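Local structure of leukotriene A-4 hydrolase (Saccharomyces cerevisiae, 2XQ0) at residues Ile296-Ile299 against Ala300-Ala304; His305-Ser308 against Gly309-Thr313; Glu324-Thr327 against Val328-Arg332; Pro389-Lys392 against Gly393-Leu396. The protein cleaves amino-terminal residues from small peptides, chiefly di- and tripeptides, as a zinc aminopeptidase, and also has a low epoxide hydrolase activity. All blocks are in the same frame, centred on the assembly; numbering follows the deposited sequence.

Contact 1: Ile296-Ile299 against Ala300-Ala304. With ZN (zinc ion), chain C; BES (2-(3-amino-2-hydroxy-4-phenyl-butyrylamino)-4-methyl-pentanoic acid), chain B.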
loop_
_atom_site.group_PDB
_atom_site.type_symbol
_atom_site.label_atom_id
_atom_site.label_comp_id
_atom_site.label_asym_id
_atom_site.label_seq_id
_atom_site.Cartn_x
_atom_site.Cartn_y
_atom_site.Cartn_z
ATOM N N ILE A 296 9.034 4.337 -10.848
ATOM C CA ILE A 296 7.660 4.211 -11.327
ATOM C C ILE A 296 6.991 2.839 -11.122
ATOM O O ILE A 296 5.783 2.697 -11.343
ATOM C CB ILE A 296 7.528 4.688 -12.781
ATOM C CG1 ILE A 296 8.631 4.083 -13.640
ATOM C CG2 ILE A 296 7.592 6.214 -12.844
ATOM C CD1 ILE A 296 8.679 4.660 -15.022
ATOM N N ASP A 297 7.748 1.846 -10.657
ATOM C CA ASP A 297 7.185 0.526 -10.475
ATOM C C ASP A 297 6.077 0.590 -9.412
ATOM O O ASP A 297 5.131 -0.201 -9.432
ATOM C CB ASP A 297 8.286 -0.455 -10.111
ATOM C CG ASP A 297 9.503 -0.310 -11.017
ATOM O OD1 ASP A 297 9.379 0.340 -12.085
ATOM O OD2 ASP A 297 10.584 -0.834 -10.659
ATOM N N VAL A 298 6.175 1.549 -8.500
ATOM C CA VAL A 298 5.092 1.754 -7.552
ATOM C C VAL A 298 3.796 1.984 -8.316
ATOM O O VAL A 298 2.702 1.701 -7.805
ATOM C CB VAL A 298 5.339 2.951 -6.608
ATOM C CG1 VAL A 298 4.111 3.183 -5.717
ATOM C CG2 VAL A 298 6.594 2.716 -5.760
ATOM N N ILE A 299 3.916 2.524 -9.529
ATOM C CA ILE A 299 2.738 2.692 -10.374
ATOM C C ILE A 299 2.302 1.360 -11.034
ATOM O O ILE A 299 1.126 1.117 -11.185
ATOM C CB ILE A 299 2.898 3.807 -11.425
ATOM C CG1 ILE A 299 3.258 5.143 -10.762
ATOM C CG2 ILE A 299 1.585 3.994 -12.168
ATOM C CD1 ILE A 299 2.123 5.713 -9.897
ATOM N N ALA A 300 3.244 0.507 -11.425
ATOM C CA ALA A 300 2.881 -0.835 -11.884
ATOM C C ALA A 300 2.153 -1.597 -10.781
ATOM O O ALA A 300 1.251 -2.388 -11.051
ATOM C CB ALA A 300 4.106 -1.588 -12.326
ATOM N N HIS A 301 2.564 -1.371 -9.535
ATOM C CA HIS A 301 1.892 -1.960 -8.381
ATOM C C HIS A 301 0.438 -1.508 -8.257
ATOM O O HIS A 301 -0.459 -2.322 -8.277
ATOM C CB HIS A 301 2.649 -1.659 -7.083
ATOM C CG HIS A 301 2.106 -2.407 -5.903
ATOM N ND1 HIS A 301 2.561 -3.653 -5.540
ATOM C CD2 HIS A 301 1.106 -2.104 -5.041
ATOM C CE1 HIS A 301 1.875 -4.084 -4.490
ATOM N NE2 HIS A 301 0.984 -3.162 -4.173
ATOM N N GLU A 302 0.203 -0.207 -8.124
ATOM C CA GLU A 302 -1.163 0.289 -7.982
ATOM C C GLU A 302 -1.991 -0.077 -9.208
ATOM O O GLU A 302 -3.184 -0.337 -9.105
ATOM C CB GLU A 302 -1.186 1.808 -7.834
ATOM C CG GLU A 302 -0.228 2.371 -6.788
ATOM C CD GLU A 302 -0.462 1.796 -5.419
ATOM O OE1 GLU A 302 0.459 1.888 -4.579
ATOM O OE2 GLU A 302 -1.559 1.237 -5.182
ATOM N N LEU A 303 -1.362 -0.081 -10.378
ATOM C CA LEU A 303 -2.077 -0.451 -11.591
ATOM C C LEU A 303 -2.541 -1.905 -11.545
ATOM O O LEU A 303 -3.646 -2.210 -11.964
ATOM C CB LEU A 303 -1.168 -0.291 -12.801
ATOM C CG LEU A 303 -1.708 -0.894 -14.102
ATOM C CD1 LEU A 303 -2.964 -0.155 -14.534
ATOM C CD2 LEU A 303 -0.630 -0.801 -15.179
ATOM N N ALA A 304 -1.685 -2.814 -11.087
ATOM C CA ALA A 304 -2.075 -4.228 -11.033
ATOM C C ALA A 304 -3.261 -4.444 -10.084
ATOM O O ALA A 304 -4.104 -5.327 -10.312
ATOM C CB ALA A 304 -0.896 -5.108 -10.648
HETATM ZN ZN ZN C . -0.765 -3.006 -2.837
HETATM N N2 BES B . -3.016 0.074 -0.413
HETATM C C1 BES B . -1.678 -0.451 -0.236
HETATM C C6 BES B . -1.025 0.176 0.997
HETATM C C7 BES B . -1.789 -0.211 2.244
HETATM C C8 BES B . -2.156 -1.537 2.445
HETATM C C12 BES B . -2.140 0.758 3.180
HETATM C C9 BES B . -2.864 -1.896 3.586
HETATM C C11 BES B . -2.851 0.396 4.322
HETATM C C10 BES B . -3.212 -0.932 4.526
HETATM C C2 BES B . -0.814 -0.194 -1.477
HETATM O O2 BES B . -1.346 -0.723 -2.699
HETATM C C3 BES B . 0.523 -0.803 -1.213
HETATM O O3 BES B . 0.686 -2.026 -1.209
HETATM N N1 BES B . 1.424 0.142 -0.975
HETATM C C4 BES B . 2.831 -0.015 -0.672
HETATM C C13 BES B . 3.507 0.192 -2.022
HETATM C C14 BES B . 4.451 -0.944 -2.392
HETATM C C15 BES B . 4.671 -0.971 -3.900
HETATM C C16 BES B . 3.948 -2.294 -1.886
HETATM C C5 BES B . 3.200 1.121 0.239
HETATM O O1 BES B . 4.164 0.981 1.024
HETATM O O4 BES B . 2.516 2.174 0.180
#
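Val298 lies alongside Glu302 one helical turn on, the two side chains pointing the same way, with CG1 of Val298 4.0 Å from OE1 of Glu302. CG1 stands anti to the backbone N (chi1 175°), which turns this methyl to the glutamate. With CG beside its own backbone N (chi1 -49°), Glu302 rests CG 3.2 Å from the carbonyl O of Val298; the bend at chi2 then swings the carboxylate forward to bestatin. There OE2 comes 3.2 Å from the inhibitor hydroxyl O2, one of two bestatin oxygens on the zinc ion. A glutamine here, having no carboxylate, would probably leave the zinc-bound side of the inhibitor without the proton acceptor that faces O2.

On the same turn, His301 reaches the zinc ion through NE2 at 2.2 Å. One face of its imidazole carries the leucyl methyl C15 of bestatin, 3.5 Å above the plane and offset toward the rim, whereas O2 of the inhibitor sits at the ring edge. The other ring nitrogen, ND1, is hydrogen-bonded to Glu331, a second-shell carboxylate that fixes the rotation of the imidazole and is likely to make it a stronger zinc ligand.

Backbone bonds hold the turn together: His301 N gives a 2.8 Å bond to Asp297 O, and Leu303 N one of 2.9 Å to Ile299 O. Beneath, Leu303 packs on helix 243-253. His301 and Glu302 open the HExxH motif on the zinc-binding helix of the M1 aminopeptidases.

Contact 2: His305-Ser308 against Gly309-Thr313. With ZN (zinc ion), chain C.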
loop_
_atom_site.group_PDB
_atom_site.type_symbol
_atom_site.label_atom_id
_atom_site.label_comp_id
_atom_site.label_asym_id
_atom_site.label_seq_id
_atom_site.Cartn_x
_atom_site.Cartn_y
_atom_site.Cartn_z
ATOM N N HIS A 305 -3.360 -3.622 -9.040
ATOM C CA HIS A 305 -4.499 -3.679 -8.118
ATOM C C HIS A 305 -5.833 -3.552 -8.849
ATOM O O HIS A 305 -6.867 -4.082 -8.402
ATOM C CB HIS A 305 -4.409 -2.583 -7.057
ATOM C CG HIS A 305 -3.687 -3.003 -5.823
ATOM N ND1 HIS A 305 -4.041 -4.125 -5.108
ATOM C CD2 HIS A 305 -2.643 -2.439 -5.161
ATOM C CE1 HIS A 305 -3.227 -4.252 -4.068
ATOM N NE2 HIS A 305 -2.375 -3.242 -4.082
ATOM N N SER A 306 -5.816 -2.873 -9.986
ATOM C CA SER A 306 -7.059 -2.705 -10.755
ATOM C C SER A 306 -7.713 -4.066 -10.922
ATOM O O SER A 306 -8.933 -4.195 -10.816
ATOM C CB SER A 306 -6.789 -2.068 -12.120
ATOM O OG SER A 306 -6.257 -0.775 -11.943
ATOM N N TRP A 307 -6.894 -5.088 -11.146
ATOM C CA TRP A 307 -7.380 -6.472 -11.178
ATOM C C TRP A 307 -7.419 -7.149 -9.796
ATOM O O TRP A 307 -8.483 -7.572 -9.335
ATOM C CB TRP A 307 -6.556 -7.302 -12.173
ATOM C CG TRP A 307 -6.751 -6.890 -13.606
ATOM C CD1 TRP A 307 -7.652 -7.420 -14.496
ATOM C CD2 TRP A 307 -6.035 -5.875 -14.322
ATOM N NE1 TRP A 307 -7.549 -6.787 -15.706
ATOM C CE2 TRP A 307 -6.562 -5.838 -15.635
ATOM C CE3 TRP A 307 -5.010 -4.983 -13.981
ATOM C CZ2 TRP A 307 -6.094 -4.961 -16.602
ATOM C CZ3 TRP A 307 -4.542 -4.107 -14.951
ATOM C CH2 TRP A 307 -5.091 -4.102 -16.249
ATOM N N SER A 308 -6.267 -7.247 -9.135
ATOM C CA SER A 308 -6.165 -7.989 -7.889
ATOM C C SER A 308 -6.345 -7.061 -6.717
ATOM O O SER A 308 -5.406 -6.442 -6.255
ATOM C CB SER A 308 -4.805 -8.676 -7.778
ATOM O OG SER A 308 -3.782 -7.756 -8.110
ATOM N N GLY A 309 -7.575 -6.980 -6.242
ATOM C CA GLY A 309 -7.906 -6.085 -5.152
ATOM C C GLY A 309 -9.175 -5.359 -5.502
ATOM O O GLY A 309 -10.155 -5.446 -4.774
ATOM N N ASN A 310 -9.162 -4.671 -6.640
ATOM C CA ASN A 310 -10.279 -3.814 -7.021
ATOM C C ASN A 310 -11.398 -4.567 -7.718
ATOM O O ASN A 310 -12.559 -4.471 -7.319
ATOM C CB ASN A 310 -9.782 -2.640 -7.860
ATOM C CG ASN A 310 -8.800 -1.755 -7.087
ATOM O OD1 ASN A 310 -8.409 -2.070 -5.962
ATOM N ND2 ASN A 310 -8.396 -0.656 -7.697
ATOM N N LEU A 311 -11.031 -5.349 -8.727
ATOM C CA LEU A 311 -11.977 -6.152 -9.483
ATOM C C LEU A 311 -12.327 -7.424 -8.714
ATOM O O LEU A 311 -13.502 -7.810 -8.599
ATOM C CB LEU A 311 -11.368 -6.493 -10.854
ATOM C CG LEU A 311 -12.342 -7.135 -11.839
ATOM C CD1 LEU A 311 -13.529 -6.203 -12.074
ATOM C CD2 LEU A 311 -11.649 -7.485 -13.162
ATOM N N VAL A 312 -11.295 -8.067 -8.164
ATOM C CA VAL A 312 -11.455 -9.291 -7.392
ATOM C C VAL A 312 -10.873 -9.026 -6.009
ATOM O O VAL A 312 -9.711 -8.697 -5.892
ATOM C CB VAL A 312 -10.699 -10.477 -8.045
ATOM C CG1 VAL A 312 -10.694 -11.675 -7.120
ATOM C CG2 VAL A 312 -11.322 -10.841 -9.383
ATOM N N THR A 313 -11.693 -9.137 -4.971
ATOM C CA THR A 313 -11.332 -8.616 -3.655
ATOM C C THR A 313 -11.283 -9.688 -2.574
ATOM O O THR A 313 -12.073 -10.620 -2.585
ATOM C CB THR A 313 -12.357 -7.547 -3.233
ATOM O OG1 THR A 313 -12.531 -6.620 -4.307
ATOM C CG2 THR A 313 -11.891 -6.798 -1.966
HETATM ZN ZN ZN C . -0.765 -3.006 -2.837
#
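His305 and Asn310 meet where the helix widens into a pi-type turn, and backbone hydrogen bonds carry most of the contact. Asn310 N binds His305 O at 3.0 Å, nearly in line with the carbonyl, and Val312 N binds Trp307 O at 3.1 Å. Between these two i to i+5 bonds, the link from Leu311 N to Ser306 O is weak.

Two side-chain bonds tie down the turn. His305 uses ND1 to donate to Ser308 O at 2.9 Å, the acceptor lying 21° out of the imidazole plane, while NE2 on the far side of the ring binds the zinc ion at 2.0 Å. The carbonyl of Ser308 thus helps to fix the rotation of this metal ligand. Further on, Thr313 OG1 donates to Gly309 O at 2.7 Å.

Packing is close around the histidine. CA of Gly309 lies at the imidazole edge, and at the backbone angles of this glycine a CB would run into both Ser308 O and His305 ND1. The side chain of Asn310 folds back over the His305 carbonyl, its CG beside its own backbone N (chi1 -62°), and its ND2 is bonded to Glu277 O. Shortened to alanine, this position would probably leave the carbonyl of Glu277, a substrate-binding residue, without that donor. Trp307 CD1 touches Leu311 CD2 at 4.2 Å.

Helix 297-311 ends here and passes into strand 312-314, which pairs in parallel with strand 424-426; Phe418 of helix 407-420 packs on Trp307, Ser308 and Val312.

Contact 3: Glu324-Thr327 against Val328-Arg332. With ZN (zinc ion), chain C; BES (2-(3-amino-2-hydroxy-4-phenyl-butyrylamino)-4-methyl-pentanoic acid), chain B.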
loop_
_atom_site.group_PDB
_atom_site.type_symbol
_atom_site.label_atom_id
_atom_site.label_comp_id
_atom_site.label_asym_id
_atom_site.label_seq_id
_atom_site.Cartn_x
_atom_site.Cartn_y
_atom_site.Cartn_z
ATOM N N GLU A 324 -2.666 -8.515 -1.949
ATOM C CA GLU A 324 -1.282 -8.049 -2.084
ATOM C C GLU A 324 -0.321 -9.056 -2.731
ATOM O O GLU A 324 0.602 -8.659 -3.428
ATOM C CB GLU A 324 -0.728 -7.569 -0.741
ATOM C CG GLU A 324 -1.458 -6.349 -0.157
ATOM C CD GLU A 324 -1.383 -5.107 -1.045
ATOM O OE1 GLU A 324 -0.529 -5.054 -1.962
ATOM O OE2 GLU A 324 -2.174 -4.169 -0.817
ATOM N N GLY A 325 -0.526 -10.345 -2.499
ATOM C CA GLY A 325 0.331 -11.366 -3.105
ATOM C C GLY A 325 0.143 -11.438 -4.608
ATOM O O GLY A 325 1.107 -11.434 -5.396
ATOM N N TRP A 326 -1.106 -11.480 -5.033
ATOM C CA TRP A 326 -1.380 -11.386 -6.464
ATOM C C TRP A 326 -0.801 -10.100 -7.074
ATOM O O TRP A 326 -0.125 -10.144 -8.118
ATOM C CB TRP A 326 -2.897 -11.460 -6.710
ATOM C CG TRP A 326 -3.365 -12.856 -6.950
ATOM C CD1 TRP A 326 -4.142 -13.625 -6.135
ATOM C CD2 TRP A 326 -3.079 -13.649 -8.101
ATOM N NE1 TRP A 326 -4.360 -14.856 -6.713
ATOM C CE2 TRP A 326 -3.719 -14.893 -7.922
ATOM C CE3 TRP A 326 -2.344 -13.429 -9.267
ATOM C CZ2 TRP A 326 -3.636 -15.915 -8.862
ATOM C CZ3 TRP A 326 -2.265 -14.455 -10.205
ATOM C CH2 TRP A 326 -2.907 -15.667 -10.000
ATOM N N THR A 327 -1.064 -8.954 -6.432
ATOM C CA THR A 327 -0.570 -7.665 -6.948
ATOM C C THR A 327 0.946 -7.670 -7.153
ATOM O O THR A 327 1.424 -7.249 -8.195
ATOM C CB THR A 327 -0.991 -6.485 -6.059
ATOM O OG1 THR A 327 -2.426 -6.454 -5.993
ATOM C CG2 THR A 327 -0.450 -5.137 -6.604
ATOM N N VAL A 328 1.693 -8.148 -6.164
ATOM C CA VAL A 328 3.144 -8.165 -6.256
ATOM C C VAL A 328 3.540 -9.104 -7.402
ATOM O O VAL A 328 4.457 -8.804 -8.173
ATOM C CB VAL A 328 3.819 -8.594 -4.900
ATOM C CG1 VAL A 328 5.343 -8.753 -5.071
ATOM C CG2 VAL A 328 3.542 -7.558 -3.784
ATOM N N TYR A 329 2.831 -10.230 -7.514
ATOM C CA TYR A 329 3.058 -11.177 -8.614
ATOM C C TYR A 329 2.813 -10.501 -9.962
ATOM O O TYR A 329 3.687 -10.482 -10.856
ATOM C CB TYR A 329 2.211 -12.471 -8.458
ATOM C CG TYR A 329 2.387 -13.382 -9.656
ATOM C CD1 TYR A 329 3.493 -14.219 -9.763
ATOM C CD2 TYR A 329 1.487 -13.346 -10.707
ATOM C CE1 TYR A 329 3.681 -15.016 -10.881
ATOM C CE2 TYR A 329 1.670 -14.117 -11.811
ATOM C CZ TYR A 329 2.771 -14.944 -11.900
ATOM O OH TYR A 329 2.949 -15.716 -13.016
ATOM N N LEU A 330 1.637 -9.908 -10.107
ATOM C CA LEU A 330 1.302 -9.220 -11.352
ATOM C C LEU A 330 2.243 -8.051 -11.696
ATOM O O LEU A 330 2.669 -7.922 -12.827
ATOM C CB LEU A 330 -0.156 -8.757 -11.341
ATOM C CG LEU A 330 -1.159 -9.917 -11.348
ATOM C CD1 LEU A 330 -2.591 -9.408 -11.101
ATOM C CD2 LEU A 330 -1.062 -10.727 -12.657
ATOM N N GLU A 331 2.559 -7.219 -10.708
ATOM C CA GLU A 331 3.505 -6.112 -10.838
ATOM C C GLU A 331 4.819 -6.606 -11.439
ATOM O O GLU A 331 5.342 -6.027 -12.391
ATOM C CB GLU A 331 3.779 -5.533 -9.442
ATOM C CG GLU A 331 4.910 -4.502 -9.333
ATOM C CD GLU A 331 5.273 -4.203 -7.870
ATOM O OE1 GLU A 331 4.631 -4.767 -6.938
ATOM O OE2 GLU A 331 6.207 -3.398 -7.653
ATOM N N ARG A 332 5.352 -7.682 -10.869
ATOM C CA ARG A 332 6.601 -8.256 -11.339
ATOM C C ARG A 332 6.483 -8.895 -12.730
ATOM O O ARG A 332 7.440 -8.876 -13.482
ATOM C CB ARG A 332 7.234 -9.167 -10.298
ATOM C CG ARG A 332 7.703 -8.364 -9.080
ATOM C CD ARG A 332 8.309 -9.207 -8.005
ATOM N NE ARG A 332 8.691 -8.343 -6.896
ATOM C CZ ARG A 332 8.734 -8.718 -5.623
ATOM N NH1 ARG A 332 8.417 -9.962 -5.274
ATOM N NH2 ARG A 332 9.074 -7.838 -4.700
HETATM ZN ZN ZN C . -0.765 -3.006 -2.837
HETATM N N2 BES B . -3.016 0.074 -0.413
HETATM C C1 BES B . -1.678 -0.451 -0.236
HETATM C C6 BES B . -1.025 0.176 0.997
HETATM C C7 BES B . -1.789 -0.211 2.244
HETATM C C8 BES B . -2.156 -1.537 2.445
HETATM C C12 BES B . -2.140 0.758 3.180
HETATM C C9 BES B . -2.864 -1.896 3.586
HETATM C C11 BES B . -2.851 0.396 4.322
HETATM C C10 BES B . -3.212 -0.932 4.526
HETATM C C2 BES B . -0.814 -0.194 -1.477
HETATM O O2 BES B . -1.346 -0.723 -2.699
HETATM C C3 BES B . 0.523 -0.803 -1.213
HETATM O O3 BES B . 0.686 -2.026 -1.209
HETATM N N1 BES B . 1.424 0.142 -0.975
HETATM C C4 BES B . 2.831 -0.015 -0.672
HETATM C C13 BES B . 3.507 0.192 -2.022
HETATM C C14 BES B . 4.451 -0.944 -2.392
HETATM C C15 BES B . 4.671 -0.971 -3.900
HETATM C C16 BES B . 3.948 -2.294 -1.886
HETATM C C5 BES B . 3.200 1.121 0.239
HETATM O O1 BES B . 4.164 0.981 1.024
HETATM O O4 BES B . 2.516 2.174 0.180
#
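The indole of Trp326 meets two side chains of the next turn. Leu330 CG lies at its edge, near the ring plane, 4.3 Å from CE3, and Tyr329 approaches obliquely, its CD2 3.9 Å from CZ3. The tyrosine and tryptophan lie side by side and point the same way, yet the phenol and the six-membered ring of the indole stand almost perpendicular, at 89°. Beyond this pair, Tyr417 of helix 407-420 stacks on Trp326, and the hydroxyl of Tyr329 is bonded to Glu401. A third flat group, the guanidinium of Arg332, has CG1 of Val328 3.3 Å above one face, toward the rim.

At the other end of the segment Glu324 supplies the third protein ligand of the zinc ion. With the two histidines of the HExxH motif, it completes the metal site characteristic of M1 peptidases. Its chain bends at chi2 (-61°) and brings the carboxylate up lopsidedly, OE1 at 2.2 Å and OE2 at 2.7 Å from the metal. OE1 also lies 3.3 Å from bestatin O3, another zinc ligand.

Val328 sits one turn after Glu324, its CG2 3.2 Å from the glutamate carbonyl O, and its N bonds to that oxygen. Glu331 N bonds to Thr327 O, while the side chain of Glu331 runs extended beyond CG toward the metal site. Thr327 OG1 pairs with Ser308 OG, joining this helix to helix 297-311.

Contact 4: Pro389-Lys392 against Gly393-Leu396. With BES (2-(3-amino-2-hydroxy-4-phenyl-butyrylamino)-4-methyl-pentanoic acid), chain B.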
loop_
_atom_site.group_PDB
_atom_site.type_symbol
_atom_site.label_atom_id
_atom_site.label_comp_id
_atom_site.label_asym_id
_atom_site.label_seq_id
_atom_site.Cartn_x
_atom_site.Cartn_y
_atom_site.Cartn_z
ATOM N N PRO A 389 2.139 -10.960 3.541
ATOM C CA PRO A 389 1.152 -11.212 2.477
ATOM C C PRO A 389 1.692 -10.860 1.097
ATOM O O PRO A 389 1.342 -11.516 0.108
ATOM C CB PRO A 389 -0.032 -10.293 2.845
ATOM C CG PRO A 389 0.501 -9.342 3.904
ATOM C CD PRO A 389 1.583 -10.130 4.623
ATOM N N TYR A 390 2.523 -9.822 1.038
ATOM C CA TYR A 390 3.121 -9.386 -0.216
ATOM C C TYR A 390 4.052 -10.459 -0.765
ATOM O O TYR A 390 3.873 -10.947 -1.878
ATOM C CB TYR A 390 3.918 -8.088 0.008
ATOM C CG TYR A 390 3.064 -6.887 0.378
ATOM C CD1 TYR A 390 2.657 -6.665 1.695
ATOM C CD2 TYR A 390 2.685 -5.966 -0.589
ATOM C CE1 TYR A 390 1.864 -5.558 2.030
ATOM C CE2 TYR A 390 1.899 -4.857 -0.267
ATOM C CZ TYR A 390 1.494 -4.660 1.033
ATOM O OH TYR A 390 0.727 -3.554 1.340
ATOM N N GLU A 391 5.053 -10.809 0.022
ATOM C CA GLU A 391 6.175 -11.596 -0.487
ATOM C C GLU A 391 6.014 -13.095 -0.314
ATOM O O GLU A 391 6.436 -13.857 -1.174
ATOM C CB GLU A 391 7.486 -11.143 0.157
ATOM C CG GLU A 391 7.888 -9.697 -0.178
ATOM C CD GLU A 391 8.205 -9.486 -1.658
ATOM O OE1 GLU A 391 8.536 -10.466 -2.366
ATOM O OE2 GLU A 391 8.113 -8.333 -2.120
ATOM N N LYS A 392 5.452 -13.544 0.801
ATOM C CA LYS A 392 5.136 -14.962 0.883
ATOM C C LYS A 392 4.020 -15.231 -0.121
ATOM O O LYS A 392 3.983 -16.281 -0.770
ATOM C CB LYS A 392 4.739 -15.377 2.323
ATOM C CG LYS A 392 4.661 -16.893 2.513
ATOM C CD LYS A 392 4.216 -17.337 3.917
ATOM C CE LYS A 392 5.376 -17.468 4.896
ATOM N NZ LYS A 392 5.028 -18.305 6.124
ATOM N N GLY A 393 3.105 -14.271 -0.255
ATOM C CA GLY A 393 2.036 -14.377 -1.239
ATOM C C GLY A 393 2.582 -14.501 -2.640
ATOM O O GLY A 393 2.260 -15.443 -3.360
ATOM N N PHE A 394 3.413 -13.538 -3.029
ATOM C CA PHE A 394 4.121 -13.611 -4.305
ATOM C C PHE A 394 4.866 -14.928 -4.499
ATOM O O PHE A 394 4.804 -15.540 -5.565
ATOM C CB PHE A 394 5.127 -12.466 -4.421
ATOM C CG PHE A 394 6.197 -12.737 -5.430
ATOM C CD1 PHE A 394 5.946 -12.575 -6.775
ATOM C CD2 PHE A 394 7.426 -13.214 -5.032
ATOM C CE1 PHE A 394 6.912 -12.859 -7.716
ATOM C CE2 PHE A 394 8.404 -13.499 -5.974
ATOM C CZ PHE A 394 8.148 -13.320 -7.313
ATOM N N ASN A 395 5.604 -15.366 -3.486
ATOM C CA ASN A 395 6.370 -16.605 -3.637
ATOM C C ASN A 395 5.546 -17.868 -3.809
ATOM O O ASN A 395 5.966 -18.799 -4.507
ATOM C CB ASN A 395 7.384 -16.761 -2.505
ATOM C CG ASN A 395 8.668 -16.004 -2.801
ATOM O OD1 ASN A 395 9.432 -16.393 -3.684
ATOM N ND2 ASN A 395 8.883 -14.890 -2.105
ATOM N N LEU A 396 4.369 -17.913 -3.199
ATOM C CA LEU A 396 3.487 -19.052 -3.458
ATOM C C LEU A 396 3.042 -19.038 -4.920
ATOM O O LEU A 396 3.045 -20.074 -5.596
ATOM C CB LEU A 396 2.280 -19.038 -2.516
ATOM C CG LEU A 396 1.171 -20.019 -2.861
ATOM C CD1 LEU A 396 1.747 -21.417 -2.983
ATOM C CD2 LEU A 396 0.065 -19.957 -1.808
HETATM N N2 BES B . -3.016 0.074 -0.413
HETATM C C1 BES B . -1.678 -0.451 -0.236
HETATM C C6 BES B . -1.025 0.176 0.997
HETATM C C7 BES B . -1.789 -0.211 2.244
HETATM C C8 BES B . -2.156 -1.537 2.445
HETATM C C12 BES B . -2.140 0.758 3.180
HETATM C C9 BES B . -2.864 -1.896 3.586
HETATM C C11 BES B . -2.851 0.396 4.322
HETATM C C10 BES B . -3.212 -0.932 4.526
HETATM C C2 BES B . -0.814 -0.194 -1.477
HETATM O O2 BES B . -1.346 -0.723 -2.699
HETATM C C3 BES B . 0.523 -0.803 -1.213
HETATM O O3 BES B . 0.686 -2.026 -1.209
HETATM N N1 BES B . 1.424 0.142 -0.975
HETATM C C4 BES B . 2.831 -0.015 -0.672
HETATM C C13 BES B . 3.507 0.192 -2.022
HETATM C C14 BES B . 4.451 -0.944 -2.392
HETATM C C15 BES B . 4.671 -0.971 -3.900
HETATM C C16 BES B . 3.948 -2.294 -1.886
HETATM C C5 BES B . 3.200 1.121 0.239
HETATM O O1 BES B . 4.164 0.981 1.024
HETATM O O4 BES B . 2.516 2.174 0.180
HETATM O O HOH W 1 10.427 -12.429 -2.980
#
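Glu391 crosses Phe394 obliquely on the helix that brings Tyr390, the proton donor of this M1 peptidase, to the zinc site. The carboxylate and phenyl planes are 61° apart, and OE1 of Glu391 comes 4.0 Å from CD2 of Phe394. With CG beside its own backbone N (chi1 -64°) and the chain bent at chi2, the glutamate curls forward along the helix. Its OE2 forms a salt bridge with Arg332, whose guanidinium also makes a cation-pi contact with Phe394, so that acid, base and ring form one cluster between two helices.

Tyr390 leads away from this cluster and into the active site. Its hydroxyl donates to O3 of bestatin at 3.0 Å, and O3 lies in the plane of the phenol, at its edge. The ring also packs on Glu324 and Val328 of helix 321-339.

The helix is uneven about Gly393. Its N makes only a weak bond to Pro389 O, and its CA approaches the same oxygen to 3.2 Å as a CA-H...O contact; a CB here would clash with that oxygen.

Asn395 turns its amide back toward Glu391. The carbonyl O of Glu391 is gripped twice, by Asn395 ND2 at 2.8 Å and by Asn395 N at 2.9 Å, the two donors arriving from opposite faces of its plane. A water donates to Glu391 OE1 at 2.8 Å and accepts from Asn395 ND2 at 3.0 Å.

How the contacts relate
All four contacts lie in the peptidase family M1 domain, in chain order, on three helices round the zinc ion. Contacts 1 and 2 follow each other along helix 297-311, centres 13 Å apart, contact 2 running on into strand 312-314; contact 3 belongs to helix 321-339 and contact 4 to helix 388-403. Helix 321-339 lies between the others: the centre of contact 3 is about 10 Å from that of contact 1, 11 Å from contact 2 and 8 Å from contact 4. Contacts 1 and 4, centres about 17 Å apart, still touch through His301 and Tyr390; contacts 2 and 4 do not. Contacts 1 to 3 each supply one zinc ligand, and contact 4 adds the proton donor.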